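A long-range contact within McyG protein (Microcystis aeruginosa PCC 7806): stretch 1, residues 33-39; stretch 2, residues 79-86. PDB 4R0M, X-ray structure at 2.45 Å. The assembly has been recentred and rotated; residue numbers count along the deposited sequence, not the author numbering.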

# COMPACT_ATOMS: atom_id res chain seq x y z
N GLY A 33 -14.12 0.75 19.15
CA GLY A 33 -13.44 -0.47 18.73
C GLY A 33 -13.45 -0.64 17.22
O GLY A 33 -13.49 0.33 16.47
N ILE A 34 -13.42 -1.90 16.79
CA ILE A 34 -13.34 -2.22 15.37
C ILE A 34 -14.69 -2.68 14.82
O ILE A 34 -15.33 -3.58 15.37
CB ILE A 34 -12.26 -3.30 15.09
CG1 ILE A 34 -10.93 -2.89 15.73
CG2 ILE A 34 -12.09 -3.50 13.59
CD1 ILE A 34 -9.93 -4.01 15.84
N THR A 35 -15.11 -2.02 13.75
CA THR A 35 -16.27 -2.44 12.97
C THR A 35 -15.79 -3.14 11.71
O THR A 35 -15.12 -2.54 10.87
CB THR A 35 -17.16 -1.24 12.59
OG1 THR A 35 -17.55 -0.53 13.78
CG2 THR A 35 -18.41 -1.69 11.84
N TYR A 36 -16.11 -4.43 11.59
CA TYR A 36 -15.77 -5.21 10.41
C TYR A 36 -16.95 -5.25 9.45
O TYR A 36 -18.04 -5.69 9.82
CB TYR A 36 -15.40 -6.65 10.78
CG TYR A 36 -14.27 -6.80 11.77
CD1 TYR A 36 -12.94 -6.76 11.36
CD2 TYR A 36 -14.53 -7.02 13.13
CE1 TYR A 36 -11.90 -6.91 12.26
CE2 TYR A 36 -13.50 -7.18 14.04
CZ TYR A 36 -12.19 -7.12 13.60
OH TYR A 36 -11.17 -7.28 14.51
N ILE A 37 -16.73 -4.77 8.23
CA ILE A 37 -17.72 -4.94 7.16
C ILE A 37 -17.43 -6.27 6.47
O ILE A 37 -16.30 -6.53 6.06
CB ILE A 37 -17.68 -3.79 6.13
CG1 ILE A 37 -17.70 -2.41 6.82
CG2 ILE A 37 -18.80 -3.92 5.11
CD1 ILE A 37 -18.95 -2.11 7.63
N ARG A 38 -18.44 -7.12 6.38
CA ARG A 38 -18.30 -8.40 5.69
C ARG A 38 -18.58 -8.24 4.19
O ARG A 38 -19.04 -7.18 3.76
CB ARG A 38 -19.22 -9.45 6.31
CG ARG A 38 -18.66 -10.05 7.59
CD ARG A 38 -19.66 -10.94 8.31
NE ARG A 38 -20.71 -10.17 8.98
CZ ARG A 38 -21.18 -10.42 10.19
NH1 ARG A 38 -20.70 -11.43 10.91
NH2 ARG A 38 -22.14 -9.66 10.71
N ASN A 39 -18.29 -9.29 3.42
CA ASN A 39 -18.52 -9.28 1.97
C ASN A 39 -19.98 -9.03 1.57
O ASN A 39 -20.24 -8.38 0.55
CB ASN A 39 -18.00 -10.56 1.32
CG ASN A 39 -16.50 -10.54 1.10
OD1 ASN A 39 -16.00 -9.83 0.22
ND2 ASN A 39 -15.78 -11.33 1.88
N LYS A 79 -9.73 -13.29 6.15
CA LYS A 79 -10.84 -12.81 6.97
C LYS A 79 -10.36 -11.79 8.01
O LYS A 79 -9.58 -12.12 8.90
CB LYS A 79 -11.54 -13.99 7.65
CG LYS A 79 -12.94 -13.70 8.13
CD LYS A 79 -13.54 -14.93 8.80
CE LYS A 79 -14.91 -14.63 9.38
NZ LYS A 79 -15.44 -15.83 10.10
N ASN A 80 -10.84 -10.56 7.87
CA ASN A 80 -10.43 -9.45 8.74
C ASN A 80 -10.74 -9.66 10.23
O ASN A 80 -9.98 -9.20 11.08
CB ASN A 80 -11.03 -8.13 8.24
CG ASN A 80 -10.40 -7.66 6.93
OD1 ASN A 80 -9.50 -8.31 6.40
ND2 ASN A 80 -10.88 -6.54 6.41
N GLN A 81 -11.82 -10.37 10.52
CA GLN A 81 -12.22 -10.70 11.89
C GLN A 81 -11.24 -11.67 12.56
O GLN A 81 -11.27 -11.84 13.78
CB GLN A 81 -13.63 -11.29 11.94
CG GLN A 81 -14.73 -10.36 11.44
CD GLN A 81 -15.06 -10.56 9.96
OE1 GLN A 81 -14.23 -10.32 9.08
NE2 GLN A 81 -16.29 -10.98 9.69
N ASP A 82 -10.40 -12.31 11.75
CA ASP A 82 -9.38 -13.24 12.25
C ASP A 82 -7.99 -12.61 12.25
O ASP A 82 -7.17 -12.92 13.11
CB ASP A 82 -9.36 -14.51 11.40
CG ASP A 82 -10.51 -15.45 11.71
OD1 ASP A 82 -11.31 -15.15 12.63
OD2 ASP A 82 -10.61 -16.49 11.03
N PHE A 83 -7.74 -11.74 11.27
CA PHE A 83 -6.42 -11.15 11.08
C PHE A 83 -6.02 -10.23 12.23
O PHE A 83 -4.98 -10.43 12.86
CB PHE A 83 -6.36 -10.40 9.74
CG PHE A 83 -5.00 -9.83 9.41
CD1 PHE A 83 -4.54 -8.66 10.02
CD2 PHE A 83 -4.19 -10.45 8.48
CE1 PHE A 83 -3.30 -8.14 9.72
CE2 PHE A 83 -2.94 -9.93 8.16
CZ PHE A 83 -2.50 -8.77 8.78
N ILE A 84 -6.85 -9.22 12.51
CA ILE A 84 -6.55 -8.22 13.53
C ILE A 84 -6.39 -8.81 14.95
O ILE A 84 -5.40 -8.51 15.62
CB ILE A 84 -7.55 -7.04 13.49
CG1 ILE A 84 -7.46 -6.32 12.14
CG2 ILE A 84 -7.27 -6.05 14.62
CD1 ILE A 84 -8.63 -5.42 11.82
N PRO A 85 -7.33 -9.66 15.40
CA PRO A 85 -7.11 -10.29 16.70
C PRO A 85 -5.84 -11.14 16.77
O PRO A 85 -5.17 -11.15 17.80
CB PRO A 85 -8.36 -11.16 16.87
CG PRO A 85 -9.41 -10.44 16.10
CD PRO A 85 -8.69 -9.94 14.89
N ALA A 86 -5.50 -11.84 15.68
CA ALA A 86 -4.28 -12.64 15.62
C ALA A 86 -3.02 -11.79 15.60
O ALA A 86 -2.00 -12.17 16.18
CB ALA A 86 -4.31 -13.57 14.41

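Strand 33-37 packs against the first turns of helix 80-86 without a single hydrogen bond between them, so the contact rests on side-chain packing. Alternation along the strand sets the pattern: Ile34 and Tyr36 direct their CA-to-CB bonds toward the helix, whereas that of Ile37 points away.

Tyr36 is the centre of the contact. With chi1 at -57° (m) and chi2 at -83°, its ring lies along the helix, reaching from Gln81 to Pro85, where OH comes 3.7 Å from Pro85 CD. The hydroxyl is hydrogen-bonded elsewhere in the structure. Gln81 covers one face of this ring in a CH-pi contact, its CG 3.9 Å from the centroid of the Tyr36 ring and 24° off the normal. Its CA-to-CB bond points sideways, and chi1 in m carries CG over the ring; chi2, at 94°, lies between wells. The amide end continues to Arg38, where NE2 of Gln81 sits 3.3 Å from CG of Arg38.

Tyr36 CE1 also lies 3.2 Å from Asn80 O, a carbonyl that accepts a weak bond from Ile84 N (3.4 Å). Ile84, in the m,t rotamer, meets two partners: its CD1 lies 3.6 Å from Tyr36 CE1, and its CG2 lies 3.6 Å from CD1 of Ile34, likewise m,t.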